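Local coordinates for enterobactin synthetase component F-related protein (Vibrio cholerae serotype O1, PDB 4OXI), which probably activates glycine with ATP as an adenylation-domain ligase, holding glycyl-adenosine-5'-phosphate in its pocket, in a lipopolysaccharide-modification pathway tied to antimicrobial peptide resistance, at residues Phe250-Tyr261 with Tyr275-Val286. Sequence-based numbering, arbitrary orientation.
Sequences FPLNAQDRVGQY and YSLISGACLYVV
The Tyr275 ring takes Leu252 on one face, CD1 standing 3.7 Å from the ring centroid and 5° off its normal, a CH-pi contact, while at the ring edge Phe250 O lies in plane. Tyr275 OH donates to that oxygen at 2.6 Å, on a carbonyl lone pair; CG anti to the backbone N (chi1 -162°) swings the ring across to Leu252. Arg257 and Tyr284 form the second flat pair: Tyr284 OH sits over the centre of one guanidinium face, 3.2 Å above its plane, with the two planes 23° apart. Placed there, the hydroxyl lies off the in-plane N-H directions and no hydrogen bond forms; Arg257 NH1 bonds instead to His301 O. Arg257 CG touches Tyr284 CE2 at 3.6 Å, and the chain, extended from CG to NE, carries the guanidinium on to the hydroxyl. Strands 257-260 and 282-285 pair in parallel, Val258 N reaching Cys282 O at 2.7 Å and Val258 O accepting from Tyr284 N. On the sheet face shared by Val258 and Gln260, Val258 CG1 meets Leu283 CD1 at 4.0 Å and CG2 meets Ser276 CB of the helix. Gly280 closes helix 268-279 with a Schellman motif before the chain enters the second strand, completing a beta-alpha-beta crossover. At the helix end, one water accepts from Leu252 N and donates to Ser279 OG, whose own proton goes to Tyr275 O. Asp256 OD2 takes Asn253 N and a salt bridge from Arg331. Direct and water-mediated bonds thus tie the 250-252 connection to the helix end, while backbone bonds fix the register of the two parallel strands.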
loop_
_atom_site.group_PDB
_atom_site.type_symbol
_atom_site.label_atom_id
_atom_site.label_comp_id
_atom_site.label_asym_id
_atom_site.label_seq_id
_atom_site.Cartn_x
_atom_site.Cartn_y
_atom_site.Cartn_z
ATOM N N PHE A 250 -5.235 6.725 -17.893
ATOM C CA PHE A 250 -4.275 5.783 -18.460
ATOM C C PHE A 250 -4.921 4.423 -18.701
ATOM O O PHE A 250 -4.612 3.449 -18.008
ATOM C CB PHE A 250 -3.083 5.624 -17.520
ATOM C CG PHE A 250 -2.500 6.927 -17.074
ATOM C CD1 PHE A 250 -1.646 7.633 -17.901
ATOM C CD2 PHE A 250 -2.811 7.445 -15.832
ATOM C CE1 PHE A 250 -1.109 8.835 -17.497
ATOM C CE2 PHE A 250 -2.280 8.649 -15.413
ATOM C CZ PHE A 250 -1.429 9.350 -16.247
ATOM N N PRO A 251 -5.810 4.346 -19.701
ATOM C CA PRO A 251 -6.544 3.098 -19.939
ATOM C C PRO A 251 -5.639 1.971 -20.424
ATOM O O PRO A 251 -4.730 2.205 -21.220
ATOM C CB PRO A 251 -7.551 3.487 -21.028
ATOM C CG PRO A 251 -6.899 4.639 -21.752
ATOM C CD PRO A 251 -6.119 5.386 -20.699
ATOM N N LEU A 252 -5.885 0.757 -19.941
ATOM C CA LEU A 252 -5.147 -0.408 -20.412
ATOM C C LEU A 252 -6.056 -1.206 -21.315
ATOM O O LEU A 252 -7.244 -0.937 -21.391
ATOM C CB LEU A 252 -4.748 -1.303 -19.236
ATOM C CG LEU A 252 -3.932 -0.665 -18.114
ATOM C CD1 LEU A 252 -3.547 -1.697 -17.031
ATOM C CD2 LEU A 252 -2.714 -0.005 -18.711
ATOM N N ASN A 253 -5.505 -2.210 -21.976
ATOM C CA ASN A 253 -6.322 -3.180 -22.695
ATOM C C ASN A 253 -5.985 -4.586 -22.199
ATOM O O ASN A 253 -5.007 -4.773 -21.469
ATOM C CB ASN A 253 -6.055 -3.086 -24.195
ATOM C CG ASN A 253 -4.603 -3.283 -24.516
ATOM O OD1 ASN A 253 -4.124 -4.408 -24.520
ATOM N ND2 ASN A 253 -3.875 -2.186 -24.742
ATOM N N ALA A 254 -6.762 -5.574 -22.631
ATOM C CA ALA A 254 -6.590 -6.949 -22.184
ATOM C C ALA A 254 -5.250 -7.570 -22.570
ATOM O O ALA A 254 -4.929 -8.667 -22.110
ATOM C CB ALA A 254 -7.742 -7.825 -22.703
ATOM N N GLN A 255 -4.469 -6.904 -23.416
ATOM C CA GLN A 255 -3.178 -7.473 -23.800
ATOM C C GLN A 255 -2.080 -6.992 -22.865
ATOM O O GLN A 255 -0.932 -7.424 -22.973
ATOM C CB GLN A 255 -2.827 -7.138 -25.259
ATOM C CG GLN A 255 -3.925 -7.499 -26.251
ATOM C CD GLN A 255 -4.600 -8.817 -25.918
ATOM O OE1 GLN A 255 -3.936 -9.829 -25.680
ATOM N NE2 GLN A 255 -5.928 -8.809 -25.891
ATOM N N ASP A 256 -2.433 -6.097 -21.945
ATOM C CA ASP A 256 -1.447 -5.546 -21.023
ATOM C C ASP A 256 -1.043 -6.572 -19.954
ATOM O O ASP A 256 -1.832 -7.457 -19.601
ATOM C CB ASP A 256 -1.976 -4.260 -20.376
ATOM C CG ASP A 256 -1.784 -3.021 -21.273
ATOM O OD1 ASP A 256 -0.649 -2.799 -21.740
ATOM O OD2 ASP A 256 -2.757 -2.262 -21.503
ATOM N N ARG A 257 0.195 -6.455 -19.471
ATOM C CA ARG A 257 0.719 -7.306 -18.403
ATOM C C ARG A 257 1.160 -6.408 -17.273
ATOM O O ARG A 257 2.070 -5.596 -17.438
ATOM C CB ARG A 257 1.918 -8.122 -18.889
ATOM C CG ARG A 257 1.575 -9.109 -20.000
ATOM C CD ARG A 257 2.794 -9.942 -20.383
ATOM N NE ARG A 257 2.430 -11.008 -21.307
ATOM C CZ ARG A 257 3.202 -12.055 -21.581
ATOM N NH1 ARG A 257 4.396 -12.191 -21.004
ATOM N NH2 ARG A 257 2.776 -12.966 -22.432
ATOM N N VAL A 258 0.501 -6.548 -16.131
ATOM C CA VAL A 258 0.684 -5.624 -15.035
ATOM C C VAL A 258 1.523 -6.232 -13.925
ATOM O O VAL A 258 1.225 -7.324 -13.432
ATOM C CB VAL A 258 -0.671 -5.207 -14.462
ATOM C CG1 VAL A 258 -0.480 -4.232 -13.308
ATOM C CG2 VAL A 258 -1.519 -4.585 -15.565
ATOM N N GLY A 259 2.591 -5.539 -13.545
ATOM C CA GLY A 259 3.415 -6.009 -12.448
ATOM C C GLY A 259 2.665 -5.894 -11.129
ATOM O O GLY A 259 1.854 -4.982 -10.940
ATOM N N GLN A 260 2.914 -6.833 -10.223
ATOM C CA GLN A 260 2.440 -6.719 -8.846
ATOM C C GLN A 260 3.665 -6.785 -7.924
ATOM O O GLN A 260 3.989 -7.835 -7.378
ATOM C CB GLN A 260 1.444 -7.839 -8.520
ATOM C CG GLN A 260 0.427 -7.481 -7.446
ATOM C CD GLN A 260 1.054 -7.318 -6.069
ATOM O OE1 GLN A 260 1.172 -8.286 -5.311
ATOM N NE2 GLN A 260 1.466 -6.094 -5.742
ATOM N N TYR A 261 4.350 -5.660 -7.768
ATOM C CA TYR A 261 5.577 -5.615 -6.982
ATOM C C TYR A 261 5.369 -5.413 -5.466
ATOM O O TYR A 261 5.958 -6.126 -4.662
ATOM C CB TYR A 261 6.482 -4.516 -7.539
ATOM C CG TYR A 261 7.733 -4.257 -6.731
ATOM C CD1 TYR A 261 8.911 -4.965 -6.970
ATOM C CD2 TYR A 261 7.746 -3.282 -5.747
ATOM C CE1 TYR A 261 10.068 -4.695 -6.235
ATOM C CE2 TYR A 261 8.886 -3.018 -5.005
ATOM C CZ TYR A 261 10.035 -3.719 -5.247
ATOM O OH TYR A 261 11.151 -3.417 -4.491
ATOM N N TYR A 275 -6.500 -2.225 -11.061
ATOM C CA TYR A 275 -6.139 -1.674 -12.364
ATOM C C TYR A 275 -6.113 -2.811 -13.380
ATOM O O TYR A 275 -6.639 -2.694 -14.484
ATOM C CB TYR A 275 -4.737 -1.106 -12.276
ATOM C CG TYR A 275 -4.309 -0.135 -13.352
ATOM C CD1 TYR A 275 -5.232 0.532 -14.162
ATOM C CD2 TYR A 275 -2.965 0.142 -13.530
ATOM C CE1 TYR A 275 -4.802 1.455 -15.127
ATOM C CE2 TYR A 275 -2.535 1.043 -14.467
ATOM C CZ TYR A 275 -3.447 1.697 -15.268
ATOM O OH TYR A 275 -2.950 2.581 -16.196
ATOM N N SER A 276 -5.483 -3.920 -13.013
ATOM C CA SER A 276 -5.432 -5.050 -13.927
ATOM C C SER A 276 -6.837 -5.612 -14.151
ATOM O O SER A 276 -7.224 -5.938 -15.269
ATOM C CB SER A 276 -4.505 -6.141 -13.390
ATOM O OG SER A 276 -4.536 -7.280 -14.244
ATOM N N LEU A 277 -7.600 -5.720 -13.076
ATOM C CA LEU A 277 -8.902 -6.370 -13.127
ATOM C C LEU A 277 -9.884 -5.601 -14.018
ATOM O O LEU A 277 -10.578 -6.189 -14.838
ATOM C CB LEU A 277 -9.456 -6.482 -11.707
ATOM C CG LEU A 277 -10.740 -7.242 -11.372
ATOM C CD1 LEU A 277 -10.850 -8.601 -12.053
ATOM C CD2 LEU A 277 -10.774 -7.417 -9.863
ATOM N N ILE A 278 -9.941 -4.285 -13.855
ATOM C CA ILE A 278 -10.893 -3.486 -14.611
ATOM C C ILE A 278 -10.542 -3.490 -16.095
ATOM O O ILE A 278 -11.397 -3.236 -16.943
ATOM C CB ILE A 278 -10.978 -2.043 -14.075
ATOM C CG1 ILE A 278 -12.197 -1.318 -14.659
ATOM C CG2 ILE A 278 -9.712 -1.285 -14.384
ATOM C CD1 ILE A 278 -12.438 0.040 -14.034
ATOM N N SER A 279 -9.286 -3.813 -16.399
ATOM C CA SER A 279 -8.794 -3.788 -17.766
ATOM C C SER A 279 -8.854 -5.144 -18.441
ATOM O O SER A 279 -8.623 -5.233 -19.641
ATOM C CB SER A 279 -7.341 -3.321 -17.791
ATOM O OG SER A 279 -7.184 -2.105 -17.090
ATOM N N GLY A 280 -9.126 -6.200 -17.674
ATOM C CA GLY A 280 -9.066 -7.555 -18.210
ATOM C C GLY A 280 -7.639 -7.997 -18.517
ATOM O O GLY A 280 -7.417 -8.966 -19.246
ATOM N N ALA A 281 -6.667 -7.294 -17.935
ATOM C CA ALA A 281 -5.254 -7.571 -18.175
ATOM C C ALA A 281 -4.756 -8.734 -17.330
ATOM O O ALA A 281 -5.532 -9.311 -16.555
ATOM C CB ALA A 281 -4.424 -6.329 -17.905
ATOM N N CYS A 282 -3.470 -9.083 -17.472
ATOM C CA CYS A 282 -2.892 -10.141 -16.647
ATOM C C CYS A 282 -1.961 -9.559 -15.600
ATOM O O CYS A 282 -1.052 -8.769 -15.920
ATOM C CB CYS A 282 -2.143 -11.198 -17.470
ATOM S SG CYS A 282 -1.705 -12.700 -16.464
ATOM N N LEU A 283 -2.205 -9.943 -14.347
ATOM C CA LEU A 283 -1.408 -9.469 -13.217
ATOM C C LEU A 283 -0.258 -10.454 -12.991
ATOM O O LEU A 283 -0.484 -11.659 -12.889
ATOM C CB LEU A 283 -2.286 -9.366 -11.959
ATOM C CG LEU A 283 -1.718 -8.739 -10.687
ATOM C CD1 LEU A 283 -1.418 -7.259 -10.886
ATOM C CD2 LEU A 283 -2.681 -8.920 -9.512
ATOM N N TYR A 284 0.971 -9.946 -12.931
ATOM C CA TYR A 284 2.126 -10.800 -12.677
ATOM C C TYR A 284 2.675 -10.554 -11.273
ATOM O O TYR A 284 3.217 -9.484 -10.982
ATOM C CB TYR A 284 3.221 -10.582 -13.738
ATOM C CG TYR A 284 2.906 -11.254 -15.069
ATOM C CD1 TYR A 284 3.580 -12.405 -15.464
ATOM C CD2 TYR A 284 1.915 -10.744 -15.919
ATOM C CE1 TYR A 284 3.292 -13.028 -16.667
ATOM C CE2 TYR A 284 1.617 -11.366 -17.137
ATOM C CZ TYR A 284 2.317 -12.503 -17.500
ATOM O OH TYR A 284 2.041 -13.130 -18.696
ATOM N N VAL A 285 2.535 -11.549 -10.405
ATOM C CA VAL A 285 3.016 -11.417 -9.031
ATOM C C VAL A 285 4.535 -11.559 -8.948
ATOM O O VAL A 285 5.087 -12.588 -9.339
ATOM C CB VAL A 285 2.350 -12.469 -8.132
ATOM C CG1 VAL A 285 2.914 -12.404 -6.706
ATOM C CG2 VAL A 285 0.838 -12.241 -8.133
ATOM N N VAL A 286 5.215 -10.537 -8.434
ATOM C CA VAL A 286 6.672 -10.591 -8.302
ATOM C C VAL A 286 7.047 -11.476 -7.125
ATOM O O VAL A 286 6.723 -11.155 -5.983
ATOM C CB VAL A 286 7.274 -9.199 -8.089
ATOM C CG1 VAL A 286 8.787 -9.301 -7.853
ATOM C CG2 VAL A 286 6.973 -8.306 -9.298
HETATM O O HOH W 1 -7.635 0.314 -17.685
#